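Endosialidase (Enterobacteria phage phi92, PDB 4HIZ) hydrolyses sialic acid polymers from within the chain, cleaving both alpha-2,8 and alpha-2,9 linkages of polysialic acid. Local coordinates at the alpha-D-glucopyranose and beta-D-fructofuranose site and the interface of chains A and B. Sequence-based numbering; all coordinates share one arbitrary frame. Chains: chain A/B, Endosialidase.

Contact 1: the alpha-D-glucopyranose and beta-D-fructofuranose site. Residues chain A 136-138, 146, 174, 176, 178, 273. With GLC (alpha-D-glucopyranose), chain C; FRU (beta-D-fructofuranose), chain D.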
# COMPACT_ATOMS: atom_id res chain seq x y z
N HIS A 136 -25.47 10.47 -3.42
CA HIS A 136 -26.53 11.44 -3.56
C HIS A 136 -27.21 11.67 -2.21
O HIS A 136 -27.49 10.71 -1.48
CB HIS A 136 -27.56 10.88 -4.55
CG HIS A 136 -28.52 11.89 -5.07
ND1 HIS A 136 -29.52 12.44 -4.29
CD2 HIS A 136 -28.63 12.47 -6.29
CE1 HIS A 136 -30.19 13.32 -5.00
NE2 HIS A 136 -29.68 13.34 -6.22
N PRO A 137 -27.50 12.93 -1.86
CA PRO A 137 -28.06 13.20 -0.53
C PRO A 137 -29.42 12.57 -0.35
O PRO A 137 -29.81 12.29 0.78
CB PRO A 137 -28.16 14.73 -0.49
CG PRO A 137 -28.11 15.17 -1.90
CD PRO A 137 -27.23 14.16 -2.61
N ASP A 138 -30.13 12.31 -1.44
CA ASP A 138 -31.42 11.64 -1.36
C ASP A 138 -31.37 10.16 -1.78
O ASP A 138 -32.38 9.58 -2.24
CB ASP A 138 -32.41 12.39 -2.24
CG ASP A 138 -32.48 13.87 -1.88
OD1 ASP A 138 -32.48 14.19 -0.67
OD2 ASP A 138 -32.49 14.73 -2.79
N TYR A 146 -25.85 9.48 -8.37
CA TYR A 146 -25.23 10.19 -9.47
C TYR A 146 -24.58 9.27 -10.52
O TYR A 146 -24.39 8.08 -10.27
CB TYR A 146 -24.22 11.15 -8.91
CG TYR A 146 -24.78 12.29 -8.09
CD1 TYR A 146 -25.72 13.19 -8.64
CD2 TYR A 146 -24.33 12.50 -6.79
CE1 TYR A 146 -26.19 14.26 -7.90
CE2 TYR A 146 -24.80 13.58 -6.03
CZ TYR A 146 -25.71 14.47 -6.59
OH TYR A 146 -26.16 15.54 -5.84
N LYS A 174 -33.00 13.25 -13.73
CA LYS A 174 -32.73 14.60 -14.20
C LYS A 174 -31.23 14.70 -14.42
O LYS A 174 -30.48 13.81 -14.03
CB LYS A 174 -33.16 15.64 -13.16
CG LYS A 174 -32.38 15.52 -11.85
CD LYS A 174 -33.00 16.40 -10.74
CE LYS A 174 -32.66 17.86 -10.91
NZ LYS A 174 -33.64 18.74 -10.16
N GLU A 176 -27.80 17.61 -14.43
CA GLU A 176 -27.36 18.95 -14.02
C GLU A 176 -26.03 19.23 -14.64
O GLU A 176 -25.18 18.34 -14.72
CB GLU A 176 -27.24 19.06 -12.50
CG GLU A 176 -28.60 18.96 -11.78
CD GLU A 176 -28.47 18.63 -10.29
OE1 GLU A 176 -27.51 17.92 -9.87
OE2 GLU A 176 -29.35 19.10 -9.53
N TRP A 178 -22.67 20.73 -13.82
CA TRP A 178 -21.89 21.15 -12.65
C TRP A 178 -20.63 21.82 -13.15
O TRP A 178 -20.01 21.34 -14.12
CB TRP A 178 -21.47 19.94 -11.80
CG TRP A 178 -22.56 19.28 -10.96
CD1 TRP A 178 -23.91 19.21 -11.21
CD2 TRP A 178 -22.34 18.55 -9.74
NE1 TRP A 178 -24.54 18.49 -10.20
CE2 TRP A 178 -23.60 18.07 -9.29
CE3 TRP A 178 -21.20 18.27 -8.98
CZ2 TRP A 178 -23.75 17.32 -8.12
CZ3 TRP A 178 -21.35 17.53 -7.81
CH2 TRP A 178 -22.60 17.04 -7.40
N ILE A 273 -24.39 24.55 -10.03
CA ILE A 273 -25.21 23.38 -10.39
C ILE A 273 -26.49 23.89 -11.05
O ILE A 273 -27.27 24.63 -10.44
CB ILE A 273 -25.54 22.56 -9.13
CG1 ILE A 273 -24.24 21.95 -8.57
CG2 ILE A 273 -26.58 21.47 -9.43
CD1 ILE A 273 -24.48 21.18 -7.29
C1 GLC C . -30.98 20.70 -5.23
C2 GLC C . -32.37 21.30 -5.59
C3 GLC C . -32.40 21.82 -7.02
C4 GLC C . -31.23 22.70 -7.31
C5 GLC C . -29.94 22.07 -6.86
C6 GLC C . -28.75 23.04 -7.03
O2 GLC C . -33.37 20.31 -5.40
O3 GLC C . -33.60 22.60 -7.25
O4 GLC C . -31.22 23.03 -8.72
O5 GLC C . -30.03 21.71 -5.48
O6 GLC C . -29.03 24.29 -6.40
C1 FRU D . -31.35 17.88 -4.55
C2 FRU D . -30.12 18.33 -5.20
C3 FRU D . -29.57 17.73 -6.38
C4 FRU D . -28.25 18.39 -6.52
C5 FRU D . -27.89 18.65 -5.09
C6 FRU D . -26.80 19.68 -4.85
O1 FRU D . -30.85 16.79 -3.80
O2 FRU D . -30.73 19.48 -5.93
O3 FRU D . -30.39 17.68 -7.58
O4 FRU D . -27.30 17.48 -7.18
O5 FRU D . -29.12 19.04 -4.43
O6 FRU D . -27.29 20.95 -5.14
O HOH W 1 -30.90 15.06 -8.23
O HOH W 2 -31.27 20.88 -10.25
O HOH W 3 -33.19 18.27 -7.46
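The disaccharide here is sucrose, its glucose and fructose units joined through FRU O2; as sucrose is a common crystallisation or cryoprotection additive, it probably marks a sugar-accepting groove and is no substrate. Protein hides 167 Å² of FRU but 69 Å² of GLC, so the fructose is the gripped half. A:Glu176 binds two neighbouring hydroxyls of the fructose. Its CB lies in the plane of the A:Trp178 ring, at the edge; CG is set anti to the carbonyl carbon (chi1 -66°), and the chain runs on extended. CD passes 3.8 Å from FRU C4, and the two oxygens then take one hydroxyl each, O4 and O3. OE1 takes FRU O4 at 2.7 Å on its syn lone pair and also accepts A:Trp178 NE1, whose straight bond (175° at H) comes from above the carboxylate plane and should fix the carboxylate's rotation. OE2 accepts FRU O3 at 2.6 Å. The hydroxyl OH of A:Tyr146 meets FRU O4 at 2.6 Å. At the other end A:Asp138 OD2 accepts FRU O1 at 2.8 Å; A:Asp138 N in turn donates to A:His136 ND1. GLC is held more loosely: its C6 lies 3.6 Å from A:Ile273 CG2, and waters connect its O2 and O4 to A:Lys174 NZ and A:Glu176 OE2. The site lies on the catalytic beta-propeller, lined by strands 144-148, 172-181 and 272-275 and the loop holding A:His136 to A:Asp138.

Contact 2: the interface of chains A and B. Residues chain A 431, 433, 462, 492-494; chain B 95-96, 120-122, 480.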
# COMPACT_ATOMS: atom_id res chain seq x y z
N GLY A 431 -14.50 -17.13 -18.99
CA GLY A 431 -13.40 -16.18 -19.08
C GLY A 431 -12.84 -16.14 -20.50
O GLY A 431 -12.65 -17.18 -21.13
N TYR A 433 -10.37 -13.52 -23.62
CA TYR A 433 -9.41 -12.42 -23.84
C TYR A 433 -9.92 -11.51 -24.96
O TYR A 433 -9.54 -11.66 -26.13
CB TYR A 433 -8.07 -13.01 -24.26
CG TYR A 433 -7.34 -13.76 -23.18
CD1 TYR A 433 -6.59 -13.07 -22.21
CD2 TYR A 433 -7.34 -15.15 -23.16
CE1 TYR A 433 -5.84 -13.75 -21.23
CE2 TYR A 433 -6.59 -15.85 -22.18
CZ TYR A 433 -5.87 -15.13 -21.23
OH TYR A 433 -5.13 -15.80 -20.26
N ILE A 462 -8.85 -8.92 -20.45
CA ILE A 462 -9.54 -10.10 -19.91
C ILE A 462 -10.99 -9.74 -19.56
O ILE A 462 -11.25 -8.71 -18.95
CB ILE A 462 -8.81 -10.62 -18.64
CG1 ILE A 462 -7.45 -11.23 -19.02
CG2 ILE A 462 -9.68 -11.65 -17.85
CD1 ILE A 462 -6.51 -11.44 -17.78
N ASP A 492 -9.95 -9.11 -14.89
CA ASP A 492 -8.92 -10.12 -14.56
C ASP A 492 -9.73 -11.37 -14.26
O ASP A 492 -10.97 -11.31 -14.26
CB ASP A 492 -7.97 -9.66 -13.41
CG ASP A 492 -8.68 -9.49 -12.04
OD1 ASP A 492 -9.50 -10.34 -11.65
OD2 ASP A 492 -8.41 -8.51 -11.31
N PHE A 493 -9.08 -12.51 -14.04
CA PHE A 493 -9.87 -13.75 -13.88
C PHE A 493 -10.42 -13.99 -12.47
O PHE A 493 -11.12 -14.97 -12.24
CB PHE A 493 -9.04 -14.96 -14.35
CG PHE A 493 -8.83 -14.99 -15.85
CD1 PHE A 493 -9.93 -15.12 -16.73
CD2 PHE A 493 -7.53 -14.94 -16.38
CE1 PHE A 493 -9.72 -15.15 -18.11
CE2 PHE A 493 -7.31 -14.97 -17.74
CZ PHE A 493 -8.41 -15.08 -18.61
N LEU A 494 -10.17 -13.09 -11.53
CA LEU A 494 -10.67 -13.28 -10.15
C LEU A 494 -12.15 -12.92 -10.06
O LEU A 494 -12.57 -11.77 -10.31
CB LEU A 494 -9.88 -12.43 -9.15
CG LEU A 494 -8.37 -12.71 -9.20
CD1 LEU A 494 -7.61 -11.77 -8.27
CD2 LEU A 494 -8.08 -14.14 -8.83
N ASN B 95 -8.83 -20.59 -14.71
CA ASN B 95 -8.07 -19.44 -15.23
C ASN B 95 -7.26 -18.66 -14.19
O ASN B 95 -6.62 -17.68 -14.56
CB ASN B 95 -8.99 -18.41 -15.97
CG ASN B 95 -9.75 -19.05 -17.09
OD1 ASN B 95 -9.18 -19.79 -17.89
ND2 ASN B 95 -11.06 -18.81 -17.15
N VAL B 96 -7.27 -19.10 -12.94
CA VAL B 96 -6.56 -18.42 -11.87
C VAL B 96 -5.35 -19.26 -11.46
O VAL B 96 -5.47 -20.50 -11.32
CB VAL B 96 -7.49 -18.22 -10.65
CG1 VAL B 96 -6.72 -17.59 -9.46
CG2 VAL B 96 -8.70 -17.30 -11.04
N GLY B 120 -4.79 -13.36 -11.22
CA GLY B 120 -5.87 -13.41 -12.22
C GLY B 120 -5.46 -12.82 -13.57
O GLY B 120 -6.32 -12.58 -14.44
N ASP B 121 -4.15 -12.58 -13.77
CA ASP B 121 -3.68 -11.98 -15.03
C ASP B 121 -2.46 -12.70 -15.59
O ASP B 121 -1.50 -12.08 -16.07
CB ASP B 121 -3.47 -10.47 -14.88
CG ASP B 121 -2.52 -10.12 -13.75
OD1 ASP B 121 -1.76 -11.01 -13.30
OD2 ASP B 121 -2.52 -8.95 -13.32
N ASP B 122 -2.52 -14.04 -15.54
CA ASP B 122 -1.44 -14.86 -16.12
C ASP B 122 -0.10 -14.65 -15.44
O ASP B 122 0.93 -14.86 -16.06
CB ASP B 122 -1.35 -14.65 -17.64
CG ASP B 122 -2.62 -15.11 -18.35
OD1 ASP B 122 -3.02 -16.26 -18.12
OD2 ASP B 122 -3.23 -14.34 -19.12
N LYS B 480 -0.24 -22.72 -17.20
CA LYS B 480 -1.54 -22.19 -17.67
C LYS B 480 -1.37 -21.83 -19.15
O LYS B 480 -0.62 -20.92 -19.50
CB LYS B 480 -2.00 -20.95 -16.89
CG LYS B 480 -3.36 -20.44 -17.49
CD LYS B 480 -3.89 -19.22 -16.72
CE LYS B 480 -5.20 -18.70 -17.37
NZ LYS B 480 -4.94 -18.13 -18.72
O HOH W 4 -12.41 -19.64 -19.74
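Loops of chain A, carrying A:Gly431, A:Tyr433, A:Ile462 and A:Asp492 to A:Leu494, meet the B:Asn95 turn and the start of strand 96-104, the loop B:Gly120 to B:Asp122, and the end of strand 473-480 in chain B. A:Phe493 is the wedge. Its backbone N donates to B:Gly120 O at 2.8 Å, in the carbonyl plane and on a lone pair, while A:Ile462 CG2 of its own chain lies over one face of the ring and B:Asn95 CB of the partner over the other, 3.6 Å from the centroid, both toward the rim. The B:Asn95 amide crosses the ring obliquely, and its ND2 reaches A:Gly431 O through a water. A:Leu494 CD2 packs at about a right angle against B:Val96 CG1, 3.8 Å away. A:Tyr433 meets the partner tip to tip. Its OH donates to B:Asp122 OD2 at 2.7 Å on the syn lone pair, with ring and carboxylate 25° from coplanar, and accepts from B:Lys480 NZ at 2.8 Å. The lysine, extended until a bend at chi4 (-67°), also makes a salt bridge to B:Asp122 OD1, closing a triangle in which the ammonium probably offsets the carboxylate's charge and both fix the phenol OH. In the fold, this patch joins loops of two catalytic propeller domains in the trimer.

Contact 3: the interface of chains A and B. Residues chain A 40-44; chain B 523, 525-530.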
# COMPACT_ATOMS: atom_id res chain seq x y z
N LEU A 40 -2.80 -17.29 -37.34
CA LEU A 40 -1.83 -16.42 -36.66
C LEU A 40 -0.57 -17.19 -36.32
O LEU A 40 -0.67 -18.32 -35.83
CB LEU A 40 -2.39 -15.75 -35.38
CG LEU A 40 -3.52 -14.75 -35.68
CD1 LEU A 40 -4.09 -14.18 -34.39
CD2 LEU A 40 -3.01 -13.61 -36.56
N PRO A 41 0.61 -16.58 -36.56
CA PRO A 41 1.87 -17.24 -36.24
C PRO A 41 2.21 -16.99 -34.76
O PRO A 41 1.37 -16.51 -34.00
CB PRO A 41 2.86 -16.51 -37.14
CG PRO A 41 2.36 -15.07 -37.13
CD PRO A 41 0.83 -15.24 -37.17
N ASP A 42 3.42 -17.34 -34.37
CA ASP A 42 3.85 -17.09 -33.01
C ASP A 42 4.23 -15.60 -32.91
O ASP A 42 5.39 -15.23 -33.09
CB ASP A 42 5.06 -17.97 -32.72
CG ASP A 42 5.42 -18.00 -31.24
OD1 ASP A 42 4.86 -17.21 -30.45
OD2 ASP A 42 6.28 -18.83 -30.88
N ILE A 43 3.24 -14.76 -32.64
CA ILE A 43 3.45 -13.31 -32.65
C ILE A 43 4.57 -12.82 -31.71
O ILE A 43 5.30 -11.89 -32.04
CB ILE A 43 2.09 -12.60 -32.42
CG1 ILE A 43 1.18 -12.87 -33.61
CG2 ILE A 43 2.27 -11.05 -32.27
CD1 ILE A 43 -0.26 -12.42 -33.35
N SER A 44 4.75 -13.50 -30.58
CA SER A 44 5.75 -13.04 -29.62
C SER A 44 7.19 -13.21 -30.13
O SER A 44 8.13 -12.64 -29.56
CB SER A 44 5.57 -13.75 -28.29
OG SER A 44 5.72 -15.13 -28.48
N LYS B 523 7.71 -19.06 -21.60
CA LYS B 523 6.90 -19.39 -22.76
C LYS B 523 7.14 -20.83 -23.18
O LYS B 523 8.29 -21.22 -23.42
CB LYS B 523 7.28 -18.43 -23.89
CG LYS B 523 6.62 -18.75 -25.23
CD LYS B 523 7.00 -17.64 -26.23
CE LYS B 523 6.31 -17.83 -27.58
NZ LYS B 523 6.89 -19.03 -28.24
N THR B 525 4.68 -22.59 -25.49
CA THR B 525 4.00 -22.89 -26.76
C THR B 525 4.03 -21.63 -27.63
O THR B 525 4.47 -20.56 -27.18
CB THR B 525 2.49 -23.23 -26.58
OG1 THR B 525 1.77 -22.06 -26.17
CG2 THR B 525 2.25 -24.37 -25.58
N GLU B 526 3.52 -21.74 -28.85
CA GLU B 526 3.36 -20.52 -29.67
C GLU B 526 2.35 -19.62 -29.01
O GLU B 526 1.36 -20.11 -28.46
CB GLU B 526 2.89 -20.86 -31.10
CG GLU B 526 3.97 -21.59 -31.90
CD GLU B 526 3.63 -21.79 -33.38
OE1 GLU B 526 2.77 -21.07 -33.93
OE2 GLU B 526 4.24 -22.69 -34.01
N HIS B 527 2.61 -18.30 -29.06
CA HIS B 527 1.65 -17.31 -28.60
C HIS B 527 1.01 -16.62 -29.78
O HIS B 527 1.51 -15.60 -30.26
CB HIS B 527 2.34 -16.32 -27.66
CG HIS B 527 2.72 -16.92 -26.35
ND1 HIS B 527 3.38 -16.22 -25.37
CD2 HIS B 527 2.53 -18.17 -25.87
CE1 HIS B 527 3.58 -17.01 -24.33
NE2 HIS B 527 3.08 -18.20 -24.61
N ASP B 528 -0.10 -17.20 -30.24
CA ASP B 528 -0.76 -16.75 -31.46
C ASP B 528 -1.84 -15.71 -31.12
O ASP B 528 -3.03 -15.85 -31.45
CB ASP B 528 -1.35 -17.95 -32.21
CG ASP B 528 -2.33 -18.75 -31.37
OD1 ASP B 528 -2.29 -18.69 -30.12
OD2 ASP B 528 -3.16 -19.46 -31.97
N PHE B 529 -1.39 -14.66 -30.44
CA PHE B 529 -2.26 -13.58 -29.99
C PHE B 529 -1.40 -12.35 -29.76
O PHE B 529 -0.19 -12.46 -29.60
CB PHE B 529 -2.99 -13.93 -28.67
CG PHE B 529 -2.11 -14.56 -27.62
CD1 PHE B 529 -1.33 -13.78 -26.79
CD2 PHE B 529 -2.09 -15.95 -27.44
CE1 PHE B 529 -0.49 -14.35 -25.80
CE2 PHE B 529 -1.27 -16.55 -26.43
CZ PHE B 529 -0.46 -15.73 -25.61
N VAL B 530 -2.02 -11.18 -29.75
CA VAL B 530 -1.31 -9.96 -29.46
C VAL B 530 -1.11 -9.85 -27.95
O VAL B 530 -1.87 -10.43 -27.18
CB VAL B 530 -2.20 -8.79 -29.98
CG1 VAL B 530 -1.73 -7.42 -29.49
CG2 VAL B 530 -2.25 -8.87 -31.52
O HOH W 5 -2.67 -19.89 -34.82
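A:Asp42 and B:Lys523 point at each other tip to tip where the loop 40-42 and 3-10 helix 43-45 of chain A pack on the loop after strand 516-523 of chain B, an intersubunit contact that probably helps hold the trimer together. The aspartate's CG stands anti to its backbone N (chi1 -168°), which carries the carboxylate toward chain B. The lysine runs extended and bends only at chi4 (-69°), so that NZ forms a salt bridge with A:Asp42 OD2 at 2.7 Å, on the syn lone pair. NZ also donates to B:Thr525 O, helping to hold the ammonium. OD1 takes two donors from opposite faces of the carboxylate: B:His527 N at 2.9 Å, steeply off the plane, and, from its own chain, A:Ser44 OG at 3.0 Å, less steeply. Together these bonds should pin the carboxylate's rotation. The imidazole of B:His527 is turned so that B:Lys523 CG lies over one face, with B:Thr525 OG1 in plane at its edge; the lysine stem packs against the imidazole, which may help to steer it. A:Ile43 lays CD1 4.1 Å from B:Phe529 CA, and A:Leu40 sets CB 4.0 Å from B:Asp528 CB. One water bridges the chains, 2.7 Å from A:Leu40 O and 2.9 Å from B:Asp528 OD2.

Contacts 2 and 3 are neighbours, their C-alpha centres about 18 Å apart, and both join chain A to chain B without sharing a residue. The C-alpha centre of contact 1, on chain A alone, lies about 37 Å from that of contact 2 and about 49 Å from that of contact 3. The sugar site is thus well separated from these two patches, and no direct coupling is visible. Contact 3 brings the N-terminal segment of one chain to the other's 523-530 stretch, while contact 2 joins propeller loops; repeated through the three copies in the assembly, they would fasten neighbouring subunits, each bearing its own sugar site.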